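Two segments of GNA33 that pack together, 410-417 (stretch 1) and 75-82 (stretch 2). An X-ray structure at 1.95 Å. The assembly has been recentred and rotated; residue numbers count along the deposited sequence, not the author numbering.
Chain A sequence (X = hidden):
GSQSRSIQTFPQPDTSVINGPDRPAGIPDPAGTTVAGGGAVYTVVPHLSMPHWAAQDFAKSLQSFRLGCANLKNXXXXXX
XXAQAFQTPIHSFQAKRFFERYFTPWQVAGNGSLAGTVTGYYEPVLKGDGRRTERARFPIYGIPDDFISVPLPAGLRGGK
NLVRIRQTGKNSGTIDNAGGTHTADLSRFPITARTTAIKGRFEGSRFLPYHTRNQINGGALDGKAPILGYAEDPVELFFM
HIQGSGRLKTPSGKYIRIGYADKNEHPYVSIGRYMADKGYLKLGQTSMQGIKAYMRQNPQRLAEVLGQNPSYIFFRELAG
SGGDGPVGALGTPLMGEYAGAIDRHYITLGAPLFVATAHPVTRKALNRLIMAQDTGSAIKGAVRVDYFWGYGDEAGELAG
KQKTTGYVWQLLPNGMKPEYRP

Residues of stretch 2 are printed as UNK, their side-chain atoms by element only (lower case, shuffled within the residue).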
ATOM      1  N   GLN A 410     -14.977  -7.548  10.271  1.00 28.63           N
ATOM      2  CA  GLN A 410     -15.248  -7.181   8.887  1.00 29.13           C
ATOM      3  C   GLN A 410     -16.756  -6.917   8.713  1.00 29.70           C
ATOM      4  O   GLN A 410     -17.563  -7.762   9.103  1.00 29.63           O
ATOM      5  CB  GLN A 410     -14.795  -8.353   8.000  1.00 29.94           C
ATOM      6  CG  GLN A 410     -15.000  -8.127   6.516  1.00 30.05           C
ATOM      7  CD  GLN A 410     -14.400  -9.226   5.649  1.00 30.37           C
ATOM      8  OE1 GLN A 410     -14.053  -8.972   4.509  1.00 32.41           O
ATOM      9  NE2 GLN A 410     -14.304 -10.459   6.175  1.00 31.98           N
ATOM     10  N   LEU A 411     -17.127  -5.749   8.144  1.00 30.01           N
ATOM     11  CA  LEU A 411     -18.546  -5.389   7.854  1.00 29.57           C
ATOM     12  C   LEU A 411     -18.844  -5.628   6.377  1.00 29.39           C
ATOM     13  O   LEU A 411     -18.098  -5.199   5.509  1.00 29.62           O
ATOM     14  CB  LEU A 411     -18.890  -3.931   8.286  1.00 30.05           C
ATOM     15  CG  LEU A 411     -19.099  -3.673   9.801  1.00 30.30           C
ATOM     16  CD1 LEU A 411     -17.840  -3.989  10.574  1.00 31.97           C
ATOM     17  CD2 LEU A 411     -19.540  -2.218  10.109  1.00 29.49           C
ATOM     18  N   LEU A 412     -19.908  -6.370   6.104  1.00 28.60           N
ATOM     19  CA  LEU A 412     -20.275  -6.723   4.738  1.00 29.71           C
ATOM     20  C   LEU A 412     -21.754  -6.431   4.574  1.00 30.03           C
ATOM     21  O   LEU A 412     -22.529  -6.571   5.551  1.00 30.62           O
ATOM     22  CB  LEU A 412     -20.009  -8.232   4.475  1.00 28.36           C
ATOM     23  CG  LEU A 412     -18.542  -8.663   4.495  1.00 27.85           C
ATOM     24  CD1 LEU A 412     -18.425 -10.196   4.529  1.00 25.46           C
ATOM     25  CD2 LEU A 412     -17.768  -8.052   3.300  1.00 22.78           C
ATOM     26  N   PRO A 413     -22.162  -6.038   3.351  1.00 30.38           N
ATOM     27  CA  PRO A 413     -23.597  -5.816   3.087  1.00 30.44           C
ATOM     28  C   PRO A 413     -24.434  -6.996   3.598  1.00 30.11           C
ATOM     29  O   PRO A 413     -24.087  -8.157   3.315  1.00 29.94           O
ATOM     30  CB  PRO A 413     -23.648  -5.717   1.563  1.00 30.08           C
ATOM     31  CG  PRO A 413     -22.291  -5.180   1.199  1.00 31.37           C
ATOM     32  CD  PRO A 413     -21.338  -5.817   2.145  1.00 29.10           C
ATOM     33  N   ASN A 414     -25.495  -6.708   4.362  1.00 29.66           N
ATOM     34  CA  ASN A 414     -26.363  -7.765   4.918  1.00 30.42           C
ATOM     35  C   ASN A 414     -26.649  -8.849   3.892  1.00 30.87           C
ATOM     36  O   ASN A 414     -27.122  -8.544   2.795  1.00 30.60           O
ATOM     37  CB  ASN A 414     -27.711  -7.195   5.338  1.00 30.58           C
ATOM     38  CG  ASN A 414     -27.608  -6.122   6.380  1.00 30.24           C
ATOM     39  OD1 ASN A 414     -26.703  -6.116   7.201  1.00 33.76           O
ATOM     40  ND2 ASN A 414     -28.577  -5.224   6.382  1.00 29.81           N
ATOM     41  N   GLY A 415     -26.376 -10.107   4.247  1.00 31.66           N
ATOM     42  CA  GLY A 415     -26.576 -11.218   3.325  1.00 32.28           C
ATOM     43  C   GLY A 415     -25.303 -11.732   2.688  1.00 32.29           C
ATOM     44  O   GLY A 415     -25.195 -12.906   2.370  1.00 32.21           O
ATOM     45  N   MET A 416     -24.326 -10.850   2.498  1.00 32.94           N
ATOM     46  CA  MET A 416     -23.049 -11.255   1.928  1.00 33.01           C
ATOM     47  C   MET A 416     -22.149 -11.870   3.010  1.00 32.86           C
ATOM     48  O   MET A 416     -21.899 -11.267   4.059  1.00 33.28           O
ATOM     49  CB  MET A 416     -22.365 -10.074   1.238  1.00 33.23           C
ATOM     50  CG  MET A 416     -20.989 -10.387   0.666  1.00 33.29           C
ATOM     51  SD  MET A 416     -20.015  -8.922   0.258  1.00 32.92           S
ATOM     52  CE  MET A 416     -20.970  -8.238  -1.089  1.00 36.71           C
ATOM     53  N   LYS A 417     -21.673 -13.077   2.746  1.00 32.00           N
ATOM     54  CA  LYS A 417     -20.832 -13.773   3.699  1.00 31.61           C
ATOM     55  C   LYS A 417     -19.369 -13.481   3.416  1.00 30.94           C
ATOM     56  O   LYS A 417     -18.999 -13.198   2.278  1.00 30.91           O
ATOM     57  CB  LYS A 417     -21.141 -15.283   3.702  1.00 32.31           C
ATOM     58  CG  LYS A 417     -22.468 -15.599   4.414  1.00 32.64           C
ATOM     59  CD  LYS A 417     -22.553 -17.021   4.898  1.00 35.32           C
ATOM     60  CE  LYS A 417     -23.473 -17.842   4.023  1.00 36.40           C
ATOM     61  NZ  LYS A 417     -24.870 -17.426   4.253  1.00 36.78           N
ATOM     62  N   UNK A  75     -18.666  -4.006  -8.322  1.00 35.44           N
ATOM     63  CA  UNK A  75     -18.524  -5.396  -7.910  1.00 35.61           C
ATOM     64  C   UNK A  75     -19.849  -5.952  -7.434  1.00 34.47           C
ATOM     65  O   UNK A  75     -20.537  -5.334  -6.625  1.00 33.71           O
ATOM     66  c   UNK A  75     -15.270  -6.616  -6.299  1.00 46.88           C
ATOM     67  c   UNK A  75     -16.093  -5.865  -7.338  1.00 40.93           C
ATOM     68  c   UNK A  75     -13.727  -5.836  -4.513  1.00 52.97           C
ATOM     69  n   UNK A  75     -14.228  -6.679  -3.607  1.00 52.30           N
ATOM     70  n   UNK A  75     -14.197  -5.780  -5.759  1.00 50.78           N
ATOM     71  c   UNK A  75     -17.480  -5.538  -6.808  1.00 36.30           C
ATOM     72  n   UNK A  75     -12.746  -5.013  -4.169  1.00 55.47           N
ATOM     73  N   UNK A  76     -20.189  -7.135  -7.935  1.00 33.90           N
ATOM     74  CA  UNK A  76     -21.449  -7.790  -7.594  1.00 33.18           C
ATOM     75  C   UNK A  76     -21.717  -7.841  -6.086  1.00 31.28           C
ATOM     76  O   UNK A  76     -20.896  -8.318  -5.297  1.00 30.35           O
ATOM     77  c   UNK A  76     -21.523  -9.184  -8.221  1.00 33.57           C
ATOM     78  c   UNK A  76     -24.106  -9.016  -8.417  1.00 38.71           C
ATOM     79  o   UNK A  76     -24.155  -8.295  -9.423  1.00 40.55           O
ATOM     80  c   UNK A  76     -22.895  -9.905  -8.130  1.00 35.74           C
ATOM     81  n   UNK A  76     -25.105  -9.091  -7.542  1.00 38.45           N
ATOM     82  N   UNK A  77     -22.880  -7.326  -5.702  1.00 30.30           N
ATOM     83  CA  UNK A  77     -23.313  -7.356  -4.313  1.00 29.56           C
ATOM     84  C   UNK A  77     -23.014  -6.089  -3.522  1.00 29.98           C
ATOM     85  O   UNK A  77     -23.445  -5.968  -2.366  1.00 29.32           O
ATOM     86  N   UNK A  78     -22.311  -5.138  -4.149  1.00 30.15           N
ATOM     87  CA  UNK A  78     -21.923  -3.881  -3.499  1.00 30.12           C
ATOM     88  C   UNK A  78     -22.627  -2.655  -4.095  1.00 30.05           C
ATOM     89  O   UNK A  78     -22.458  -1.556  -3.595  1.00 30.77           O
ATOM     90  n   UNK A  78     -18.315  -6.347  -1.987  1.00 28.57           N
ATOM     91  c   UNK A  78     -18.832  -3.477   0.922  1.00 27.90           C
ATOM     92  c   UNK A  78     -19.560  -4.603  -2.662  1.00 29.01           C
ATOM     93  c   UNK A  78     -18.084  -4.619   1.278  1.00 28.58           C
ATOM     94  c   UNK A  78     -17.850  -5.646   0.378  1.00 28.50           C
ATOM     95  c   UNK A  78     -19.392  -3.351  -0.348  1.00 28.52           C
ATOM     96  c   UNK A  78     -20.387  -3.670  -3.551  1.00 29.30           C
ATOM     97  c   UNK A  78     -19.163  -4.385  -1.288  1.00 28.25           C
ATOM     98  c   UNK A  78     -19.013  -5.806  -3.030  1.00 27.28           C
ATOM     99  c   UNK A  78     -18.393  -5.509  -0.901  1.00 26.64           C
ATOM    100  N   UNK A  79     -23.433  -2.852  -5.136  1.00 30.15           N
ATOM    101  CA  UNK A  79     -24.067  -1.759  -5.874  1.00 30.20           C
ATOM    102  C   UNK A  79     -24.989  -0.909  -5.005  1.00 29.63           C
ATOM    103  O   UNK A  79     -24.909   0.318  -5.027  1.00 29.25           O
ATOM    104  c   UNK A  79     -24.287  -4.656  -7.841  1.00 31.17           C
ATOM    105  c   UNK A  79     -24.112  -3.152  -8.075  1.00 31.34           C
ATOM    106  c   UNK A  79     -24.882  -2.286  -7.074  1.00 29.82           C
ATOM    107  n   UNK A  79     -24.328  -5.409  -8.927  1.00 31.14           N
ATOM    108  o   UNK A  79     -24.379  -5.127  -6.703  1.00 31.38           O
ATOM    109  N   UNK A  80     -25.890  -1.579  -4.284  1.00 29.08           N
ATOM    110  CA  UNK A  80     -26.847  -0.934  -3.381  1.00 28.35           C
ATOM    111  C   UNK A  80     -26.215  -0.162  -2.201  1.00 28.07           C
ATOM    112  O   UNK A  80     -26.594   0.993  -1.951  1.00 27.51           O
ATOM    113  c   UNK A  80     -27.875  -1.960  -2.873  1.00 27.93           C
ATOM    114  o   UNK A  80     -29.103  -1.421  -4.854  1.00 27.58           O
ATOM    115  o   UNK A  80     -29.824  -3.087  -3.587  1.00 27.88           O
ATOM    116  c   UNK A  80     -29.010  -2.172  -3.842  1.00 28.14           C
ATOM    117  N   UNK A  81     -25.271  -0.779  -1.488  1.00 28.06           N
ATOM    118  CA  UNK A  81     -24.550  -0.048  -0.419  1.00 28.11           C
ATOM    119  C   UNK A  81     -23.776   1.165  -0.960  1.00 29.26           C
ATOM    120  O   UNK A  81     -23.793   2.245  -0.362  1.00 29.42           O
ATOM    121  c   UNK A  81     -24.552  -1.892   1.381  1.00 26.86           C
ATOM    122  c   UNK A  81     -22.579  -1.743  -0.283  1.00 26.97           C
ATOM    123  c   UNK A  81     -23.664  -0.955   0.514  1.00 28.72           C
ATOM    124  N   UNK A  82     -23.111   0.998  -2.101  1.00 29.84           N
ATOM    125  CA  UNK A  82     -22.397   2.132  -2.717  1.00 29.77           C
ATOM    126  C   UNK A  82     -23.312   3.270  -3.184  1.00 29.46           C
ATOM    127  O   UNK A  82     -23.004   4.445  -2.968  1.00 28.83           O
ATOM    128  s   UNK A  82     -19.932   0.964  -3.131  1.00 30.33           S
ATOM    129  c   UNK A  82     -21.457   1.651  -3.817  1.00 30.55           C
TER

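Position 75 carries a long side chain: three carbons, a nitrogen, then a carbon bearing two more nitrogens. That guanidinium group identifies Arg75. It touches nothing on stretch 1, and its terminal nitrogens are hydrogen-bonded elsewhere in the structure. Its backbone opens a type II turn that ends at position 78, where the backbone N lies 3.1 Å from Arg75 O in a hydrogen bond.

Position 76 has three side-chain carbons, the third carrying one oxygen and one nitrogen. Five heavy atoms ending in an amide make it Gln76. The side chain is exposed and stays clear of stretch 1; the nearest approach comes from the backbone, with Gln76 O 4.2 Å from Met416 CE.

Position 77 has no side-chain atoms and is therefore Gly77. Its phi of 96° and psi of -5° suit the third place of a type II turn, where a CB would be jammed against the carbonyl oxygen of Gln76. An ideal CB would also sit only 3.0 Å from Met416 CE, so the absence of a side chain lets the methionine methyl settle close, with CE 3.6 Å from Gly77 O.

Position 78 shows one carbon leading into fused five- and six-membered rings that hold eight carbons and one nitrogen: an indole, hence Trp78. Its CA-to-CB bond points sideways, but the end of the side chain comes nearer to stretch 1. The breadth of the indole lets it receive two residues over one face. Pro413 CD stands 3.7 Å from the centroid of the six-membered ring, and Met416 CE lies 3.7 Å from that of the five-membered ring, both in CH-pi contacts. Leu412 CD2 approaches obliquely, 3.8 Å from Trp78 CZ2.

Position 79 again has three carbons, the third bearing an oxygen and a nitrogen, and is Gln79. Out of reach of stretch 1, it braces the turn instead: Gln79 NE2 donates to Gln76 OE1 at 2.9 Å, and Gln79 OE1 accepts from Gly77 N at 2.8 Å.

Position 80 has two carbons, the second carrying two oxygens: the carboxylate of Asp80. It lies out of reach of stretch 1, and its OD2 is hydrogen-bonded elsewhere in the structure.

Position 81 has one carbon branching into two more, which gives Val81. The CA-to-CB bond of this compact, apolar residue points toward stretch 1, and Val81 CG2 lies 3.8 Å from Pro413 CG.

Position 82 ends in sulfur after a single carbon, and is Cys82. It makes no contact with stretch 1; the residue is covalently bonded to a group elsewhere in the structure.

The contact works through apolar packing, with no hydrogen bond between the stretches. Each stretch contains a type II turn. In stretch 1 the turn runs from Pro413 to Met416, closed by Met416 N to Pro413 O at 2.8 Å, and both end residues direct their CA-to-CB bonds toward stretch 2. Their side chains thus share the same indole face, while Val81 adds a further contact to the proline ring.

Stretch 2 75-82: RQGWQDVC
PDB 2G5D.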